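Local coordinates for protein CaaX farnesyltransferase alpha subunit Ram2 (Aspergillus fumigatus, PDB 4L9P) that probably serves as the alpha subunit of a heterodimeric enzyme that attaches farnesyl, and perhaps geranylgeranyl, groups to CaaX proteins, at residues L220-G225 / K230-V235; S260-A265 / S277-F282; Y264-L269 / L310-A315. The protein carries 1 engineered substitution. All coordinates share one frame; numbering follows the deposited sequence.

Overall arrangement
The three contacts gather in the C-terminal part of the right-handed alpha-alpha superhelix of the alpha subunit, and contact 3 lies on the same side of the chain's centre as each of the others. Contacts 2 and 3 share Tyr264 and Ala265 of helix 259-272, and their centres are about 6 Å apart. Contact 1, in the loop between helices 197-208 and 238-254, has its centre about 20 Å from that of contact 2, with nearest atoms about 9 Å apart. It touches contact 3 where Arg232 NH2 packs on Leu269 O (4.0 Å). Contacts 1 and 2 also meet the beta subunit, through Lys230 and Ser260, whereas contact 3 ties helices together within the alpha chain.

Contact 1 (L220-G225 / K230-V235); sequences LHNTTG and KGRLPV
Leu220 and His221 lie against residues 230-234 where the long irregular loop between helices 197-208 and 238-254 doubles back on itself, just ahead of a type I beta turn from Asn222 to Gly225. One direct hydrogen bond joins the two segments: Gly231 N donates to His221 O (2.7 Å), reaching the carbonyl from a direction tilted 30° out of its plane.

The tight part is largely apolar. Leu220 lies roughly at right angles to the lysine chain, with its CD1 on Lys230 CD (3.5 Å), while Thr223 CG2 rests on Lys230 CG (3.9 Å). The lysine starts out anti to its backbone N (chi1 -168°) and bends once, at chi3 (-62°). Its ammonium thereby leaves the contact and is held by three oxygens of the beta subunit: Gln296 OE1, Ser293 OG and Tyr335 O of that chain. The loop is thus pinned to the subunit interface. The imidazole of His221 belongs to the close fit too: Leu233 CD2 covers one face, 3.4 Å from His221 CE1, and Pro234 CD comes up at a slant.

Toward solvent, where Pro234 is exposed, the fit is looser. Asn222 CB approaches Arg232 O at 3.5 Å, but its amide nitrogen is bound by Glu229 O, and the bent Arg232 chain turns away to a salt bridge with Glu229. A water probably helps to set the rotation of the His221 ring, sitting in the imidazole plane at His221 ND1 while it accepts from His221 N and donates to Gly231 O, the water oxygen 2.9 Å from Gly231 O.

Contact 2 (S260-A265 / S277-F282); sequences SPWSYA and SEWKDF
Trp262, Trp279 and Phe282 form an aromatic cluster in the buried groove between helix 259-272 and the turn leading into the short helix 280-284, in the alpha-alpha superhelix of this subunit. The main bump is the six-membered ring of Trp279, which is pushed into the hollow between Trp262 and Ala265 on the facing helix. Adjacent parts of its rim meet the two neighbours. Its CE3 and CZ3 side points edge-first to the face of Trp262 in an offset edge-to-face pair, with planes at 77° and Trp262 CZ3 4.0 Å from Trp279 CE3. Next along the rim, CZ3 and CH2 lie against the small methyl of Ala265, which leaves room for the ring, and the fit is very close: Ala265 CB stands 3.2 Å from Trp279 CH2.

Phe282 packs against both indoles. Its CG is anti to the backbone N (chi1 180°), which swings the ring back over Trp279, where Phe282 CD2 lies 3.6 Å above the indole plane, near its rim. The Phe282 ring meets that of Trp262 obliquely, the planes 39° apart.

Helix 304-317 closes the cluster: Trp309 stacks on Trp279, and His305 meets Trp262. The indole N-H of Trp262 is satisfied by Pro256 O, so this ring is anchored at its polar side while its far end does the packing. There Trp262 CH2 abuts Phe282 CE2 at 3.9 Å.

Contact 3 (Y264-L269 / L310-A315); sequences YARGVL and LADVYA
Asp312 OD2 is gripped by two nitrogens of one guanidinium group, Arg266 NH1 at 2.9 Å and Arg266 NH2 at 3.0 Å, in a salt bridge between helix 259-272 and helix 304-317. The arginine presents its end, with the oxygen lying near the guanidinium plane and between the two nitrogens, and both bonds are consequently bent, at 145° for NH1 and 139° for NH2. The carboxylate is turned almost perpendicular to the guanidinium, and a single oxygen takes both donors, in place of the coplanar pairing of two oxygens with two nitrogens. Arg266 NH1 uses the anti lone pair of Asp312 OD2, on the side away from the other oxygen, whereas Arg266 NH2 also comes from the anti side but well out of the carboxylate plane.

That leaves Asp312 OD1 to a different partner. Arg349, on the C-terminal helix 343-362, bonds it through NH2, so the aspartate links three helices and has a cationic partner at each oxygen, which probably helps to keep it ionised.

The reach is long, since the nearest CA atoms, those of Arg266 and Asp312, are 10.9 Å apart. Arg266 spans most of the gap by running extended from CG to NE. Between the segments 264-269 and 310-315, these two side chains make the contact, at the protein surface. Leu276 packs on both Arg266 and Asp312, and Trp309 lies against Ala265, Arg266 and Leu269. Glu308 also touches Arg266, which may add to the negative surroundings of the guanidinium. The arrangement is an interhelical salt bridge flanked by Leu276 and Trp309, joining non-consecutive helices of the right-handed alpha-alpha superhelix of the protein prenyltransferase alpha subunits.

Contact 1 (L220-G225 / K230-V235)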
# COMPACT_ATOMS: atom_id res chain seq x y z
N LEU A 220 -5.24 14.72 -9.54
CA LEU A 220 -5.27 16.19 -9.37
C LEU A 220 -4.88 16.87 -10.65
O LEU A 220 -4.08 16.35 -11.43
CB LEU A 220 -4.22 16.58 -8.30
CG LEU A 220 -4.51 16.11 -6.88
CD1 LEU A 220 -3.29 16.31 -5.95
CD2 LEU A 220 -5.72 16.86 -6.34
N HIS A 221 -5.45 18.05 -10.86
CA HIS A 221 -4.96 18.91 -11.93
C HIS A 221 -3.56 19.39 -11.65
O HIS A 221 -3.05 19.37 -10.51
CB HIS A 221 -5.83 20.17 -12.00
CG HIS A 221 -7.15 19.94 -12.67
ND1 HIS A 221 -8.29 19.51 -12.00
CD2 HIS A 221 -7.48 20.03 -13.97
CE1 HIS A 221 -9.27 19.39 -12.87
NE2 HIS A 221 -8.82 19.73 -14.06
N ASN A 222 -2.92 19.85 -12.73
CA ASN A 222 -1.69 20.63 -12.60
C ASN A 222 -0.52 19.81 -12.06
O ASN A 222 0.32 20.36 -11.37
CB ASN A 222 -1.88 21.90 -11.73
CG ASN A 222 -0.82 22.97 -12.00
OD1 ASN A 222 -0.36 23.13 -13.14
ND2 ASN A 222 -0.48 23.74 -10.96
N THR A 223 -0.44 18.54 -12.41
CA THR A 223 0.72 17.76 -12.03
C THR A 223 1.95 18.12 -12.89
O THR A 223 3.02 17.64 -12.62
CB THR A 223 0.43 16.22 -12.09
OG1 THR A 223 -0.04 15.87 -13.40
CG2 THR A 223 -0.66 15.86 -11.08
N THR A 224 1.80 18.94 -13.93
CA THR A 224 3.03 19.39 -14.63
C THR A 224 3.62 20.64 -13.95
O THR A 224 4.73 21.07 -14.27
CB THR A 224 2.79 19.66 -16.12
OG1 THR A 224 1.69 20.56 -16.26
CG2 THR A 224 2.41 18.35 -16.86
N GLY A 225 2.88 21.19 -12.99
CA GLY A 225 3.30 22.41 -12.29
C GLY A 225 4.19 22.06 -11.10
O GLY A 225 4.49 20.87 -10.82
N LYS A 230 -0.02 21.58 -6.95
CA LYS A 230 -0.72 20.41 -7.48
C LYS A 230 -2.18 20.52 -7.05
O LYS A 230 -2.48 20.77 -5.87
CB LYS A 230 -0.05 19.10 -6.97
CG LYS A 230 -0.57 17.90 -7.74
CD LYS A 230 -0.00 16.57 -7.24
CE LYS A 230 1.49 16.45 -7.36
NZ LYS A 230 1.91 15.04 -6.93
N GLY A 231 -3.10 20.32 -8.00
CA GLY A 231 -4.51 20.41 -7.75
C GLY A 231 -5.14 21.68 -8.32
O GLY A 231 -6.35 21.69 -8.55
N ARG A 232 -4.37 22.75 -8.52
CA ARG A 232 -4.94 24.01 -9.04
C ARG A 232 -5.64 23.85 -10.38
O ARG A 232 -5.06 23.32 -11.33
CB ARG A 232 -3.81 25.02 -9.24
CG ARG A 232 -3.22 25.48 -7.98
CD ARG A 232 -3.83 26.79 -7.66
NE ARG A 232 -4.42 26.76 -6.35
CZ ARG A 232 -3.74 26.91 -5.22
NH1 ARG A 232 -2.42 27.11 -5.22
NH2 ARG A 232 -4.41 26.87 -4.08
N LEU A 233 -6.90 24.28 -10.43
CA LEU A 233 -7.69 24.21 -11.66
C LEU A 233 -7.22 25.31 -12.62
O LEU A 233 -6.95 26.42 -12.18
CB LEU A 233 -9.17 24.50 -11.38
CG LEU A 233 -9.88 23.50 -10.46
CD1 LEU A 233 -11.20 24.03 -9.86
CD2 LEU A 233 -10.20 22.23 -11.22
N PRO A 234 -7.17 25.00 -13.92
CA PRO A 234 -6.86 26.01 -14.94
C PRO A 234 -7.96 27.08 -15.00
O PRO A 234 -7.68 28.25 -15.28
CB PRO A 234 -6.89 25.22 -16.26
CG PRO A 234 -7.01 23.82 -15.94
CD PRO A 234 -7.29 23.65 -14.48
N VAL A 235 -9.20 26.67 -14.79
CA VAL A 235 -10.34 27.59 -14.89
C VAL A 235 -11.25 27.17 -13.75
O VAL A 235 -11.52 25.99 -13.59
CB VAL A 235 -11.14 27.44 -16.19
CG1 VAL A 235 -12.31 28.42 -16.18
CG2 VAL A 235 -10.28 27.76 -17.40
O HOH W 1 -7.50 19.13 -9.05

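Contact 2 (S260-A265 / S277-F282)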
# COMPACT_ATOMS: atom_id res chain seq x y z
N SER A 260 -13.07 13.51 7.04
CA SER A 260 -13.23 13.47 5.57
C SER A 260 -13.71 14.78 4.92
O SER A 260 -13.09 15.22 3.97
CB SER A 260 -14.15 12.30 5.14
OG SER A 260 -13.53 11.05 5.49
N PRO A 261 -14.80 15.41 5.43
CA PRO A 261 -15.25 16.66 4.79
C PRO A 261 -14.26 17.82 5.00
O PRO A 261 -14.22 18.69 4.16
CB PRO A 261 -16.58 17.00 5.49
CG PRO A 261 -16.51 16.26 6.84
CD PRO A 261 -15.79 14.94 6.43
N TRP A 262 -13.51 17.82 6.11
CA TRP A 262 -12.50 18.86 6.30
C TRP A 262 -11.41 18.70 5.25
O TRP A 262 -10.94 19.69 4.66
CB TRP A 262 -11.88 18.79 7.70
CG TRP A 262 -12.83 19.19 8.80
CD1 TRP A 262 -13.54 18.35 9.60
CD2 TRP A 262 -13.06 20.52 9.29
NE1 TRP A 262 -14.24 19.08 10.56
CE2 TRP A 262 -13.98 20.41 10.37
CE3 TRP A 262 -12.61 21.80 8.91
CZ2 TRP A 262 -14.42 21.54 11.11
CZ3 TRP A 262 -13.09 22.94 9.62
CH2 TRP A 262 -13.96 22.78 10.72
N SER A 263 -10.97 17.46 5.01
CA SER A 263 -9.94 17.22 3.99
C SER A 263 -10.50 17.55 2.61
O SER A 263 -9.80 18.10 1.77
CB SER A 263 -9.48 15.77 4.05
OG SER A 263 -8.90 15.51 5.33
N TYR A 264 -11.75 17.20 2.35
CA TYR A 264 -12.36 17.52 1.05
C TYR A 264 -12.37 19.05 0.86
O TYR A 264 -11.96 19.56 -0.20
CB TYR A 264 -13.77 16.94 1.03
CG TYR A 264 -14.49 17.19 -0.25
CD1 TYR A 264 -14.21 16.39 -1.38
CD2 TYR A 264 -15.43 18.22 -0.38
CE1 TYR A 264 -14.86 16.62 -2.57
CE2 TYR A 264 -16.11 18.48 -1.60
CZ TYR A 264 -15.81 17.67 -2.68
OH TYR A 264 -16.42 17.88 -3.91
N ALA A 265 -12.76 19.79 1.88
CA ALA A 265 -12.78 21.26 1.75
C ALA A 265 -11.40 21.86 1.51
O ALA A 265 -11.25 22.78 0.70
CB ALA A 265 -13.43 21.93 3.00
N SER A 277 -8.31 30.86 4.94
CA SER A 277 -8.97 31.88 5.74
C SER A 277 -10.45 32.12 5.34
O SER A 277 -11.22 32.72 6.11
CB SER A 277 -8.17 33.21 5.70
OG SER A 277 -8.01 33.62 4.36
N GLU A 278 -10.88 31.65 4.16
CA GLU A 278 -12.30 31.68 3.86
C GLU A 278 -13.14 31.00 4.91
O GLU A 278 -14.33 31.29 5.02
CB GLU A 278 -12.63 31.00 2.54
CG GLU A 278 -12.20 31.78 1.37
CD GLU A 278 -13.06 31.56 0.13
OE1 GLU A 278 -14.04 30.70 0.09
OE2 GLU A 278 -12.70 32.25 -0.83
N TRP A 279 -12.56 30.03 5.62
CA TRP A 279 -13.29 29.31 6.65
C TRP A 279 -12.87 29.66 8.08
O TRP A 279 -13.13 28.91 9.00
CB TRP A 279 -13.15 27.80 6.47
CG TRP A 279 -14.08 27.24 5.44
CD1 TRP A 279 -14.78 27.89 4.43
CD2 TRP A 279 -14.47 25.88 5.40
NE1 TRP A 279 -15.57 26.97 3.75
CE2 TRP A 279 -15.39 25.73 4.32
CE3 TRP A 279 -14.14 24.77 6.17
CZ2 TRP A 279 -15.97 24.49 4.00
CZ3 TRP A 279 -14.69 23.56 5.88
CH2 TRP A 279 -15.64 23.42 4.81
N LYS A 280 -12.25 30.83 8.27
CA LYS A 280 -11.73 31.15 9.59
C LYS A 280 -12.85 31.20 10.62
O LYS A 280 -12.74 30.62 11.68
CB LYS A 280 -10.95 32.47 9.54
CG LYS A 280 -10.22 32.83 10.83
CD LYS A 280 -9.52 34.16 10.68
CE LYS A 280 -9.01 34.63 12.02
NZ LYS A 280 -8.53 36.03 11.94
N ASP A 281 -13.95 31.86 10.29
CA ASP A 281 -15.01 32.01 11.26
C ASP A 281 -15.72 30.68 11.48
O ASP A 281 -16.10 30.35 12.60
CB ASP A 281 -16.00 33.04 10.76
CG ASP A 281 -15.48 34.44 10.86
OD1 ASP A 281 -14.56 34.69 11.67
OD2 ASP A 281 -16.02 35.29 10.12
N PHE A 282 -15.92 29.92 10.40
CA PHE A 282 -16.53 28.61 10.54
C PHE A 282 -15.67 27.74 11.49
O PHE A 282 -16.20 27.10 12.39
CB PHE A 282 -16.63 27.93 9.17
CG PHE A 282 -17.25 26.56 9.21
CD1 PHE A 282 -18.60 26.43 9.46
CD2 PHE A 282 -16.49 25.42 8.92
CE1 PHE A 282 -19.22 25.21 9.47
CE2 PHE A 282 -17.10 24.16 8.93
CZ PHE A 282 -18.48 24.07 9.19

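Contact 3 (Y264-L269 / L310-A315)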
# COMPACT_ATOMS: atom_id res chain seq x y z
N TYR A 264 -11.75 17.20 2.35
CA TYR A 264 -12.36 17.52 1.05
C TYR A 264 -12.37 19.05 0.86
O TYR A 264 -11.96 19.56 -0.20
CB TYR A 264 -13.77 16.94 1.03
CG TYR A 264 -14.49 17.19 -0.25
CD1 TYR A 264 -14.21 16.39 -1.38
CD2 TYR A 264 -15.43 18.22 -0.38
CE1 TYR A 264 -14.86 16.62 -2.57
CE2 TYR A 264 -16.11 18.48 -1.60
CZ TYR A 264 -15.81 17.67 -2.68
OH TYR A 264 -16.42 17.88 -3.91
N ALA A 265 -12.76 19.79 1.88
CA ALA A 265 -12.78 21.26 1.75
C ALA A 265 -11.40 21.86 1.51
O ALA A 265 -11.25 22.78 0.70
CB ALA A 265 -13.43 21.93 3.00
N ARG A 266 -10.39 21.33 2.20
CA ARG A 266 -9.02 21.76 1.87
C ARG A 266 -8.72 21.51 0.40
O ARG A 266 -8.11 22.35 -0.26
CB ARG A 266 -7.99 21.06 2.74
CG ARG A 266 -8.04 21.49 4.19
CD ARG A 266 -7.15 20.67 5.04
NE ARG A 266 -6.99 21.15 6.42
CZ ARG A 266 -6.01 21.97 6.85
NH1 ARG A 266 -5.13 22.48 6.02
NH2 ARG A 266 -5.95 22.27 8.15
N GLY A 267 -9.11 20.35 -0.11
CA GLY A 267 -8.87 20.07 -1.51
C GLY A 267 -9.63 21.00 -2.42
O GLY A 267 -9.11 21.44 -3.46
N VAL A 268 -10.87 21.33 -2.07
CA VAL A 268 -11.63 22.28 -2.90
C VAL A 268 -10.98 23.65 -2.92
O VAL A 268 -10.85 24.26 -4.00
CB VAL A 268 -13.06 22.41 -2.39
CG1 VAL A 268 -13.83 23.52 -3.17
CG2 VAL A 268 -13.78 21.04 -2.51
N LEU A 269 -10.55 24.12 -1.74
CA LEU A 269 -9.91 25.46 -1.69
C LEU A 269 -8.61 25.46 -2.49
O LEU A 269 -8.32 26.41 -3.21
CB LEU A 269 -9.70 25.93 -0.24
CG LEU A 269 -11.03 26.18 0.50
CD1 LEU A 269 -10.80 26.28 2.02
CD2 LEU A 269 -11.68 27.46 0.01
N LEU A 310 -7.35 26.33 12.00
CA LEU A 310 -6.92 27.63 12.57
C LEU A 310 -5.39 27.76 12.63
O LEU A 310 -4.86 28.84 12.36
CB LEU A 310 -7.57 27.86 13.94
CG LEU A 310 -9.07 28.07 13.82
CD1 LEU A 310 -9.78 28.03 15.17
CD2 LEU A 310 -9.47 29.31 12.99
N ALA A 311 -4.68 26.69 12.97
CA ALA A 311 -3.24 26.78 13.05
C ALA A 311 -2.72 27.18 11.69
O ALA A 311 -1.81 27.99 11.58
CB ALA A 311 -2.67 25.46 13.45
N ASP A 312 -3.25 26.55 10.63
CA ASP A 312 -2.79 26.87 9.28
C ASP A 312 -3.16 28.28 8.84
O ASP A 312 -2.34 28.97 8.19
CB ASP A 312 -3.28 25.85 8.25
CG ASP A 312 -2.63 24.50 8.43
OD1 ASP A 312 -1.53 24.39 9.03
OD2 ASP A 312 -3.20 23.51 7.93
N VAL A 313 -4.40 28.72 9.14
CA VAL A 313 -4.80 30.09 8.81
C VAL A 313 -3.85 31.11 9.46
O VAL A 313 -3.37 32.05 8.80
CB VAL A 313 -6.25 30.36 9.25
CG1 VAL A 313 -6.54 31.86 9.28
CG2 VAL A 313 -7.24 29.61 8.32
N TYR A 314 -3.55 30.93 10.75
CA TYR A 314 -2.73 31.92 11.46
C TYR A 314 -1.26 31.83 11.02
O TYR A 314 -0.54 32.84 11.01
CB TYR A 314 -2.84 31.69 12.97
CG TYR A 314 -4.16 32.18 13.51
CD1 TYR A 314 -4.53 33.53 13.39
CD2 TYR A 314 -5.04 31.32 14.15
CE1 TYR A 314 -5.76 33.99 13.89
CE2 TYR A 314 -6.27 31.76 14.63
CZ TYR A 314 -6.63 33.07 14.48
OH TYR A 314 -7.84 33.48 14.97
N ALA A 315 -0.81 30.62 10.68
CA ALA A 315 0.57 30.41 10.27
C ALA A 315 0.86 30.94 8.86
O ALA A 315 1.93 31.50 8.56
CB ALA A 315 0.88 28.90 10.29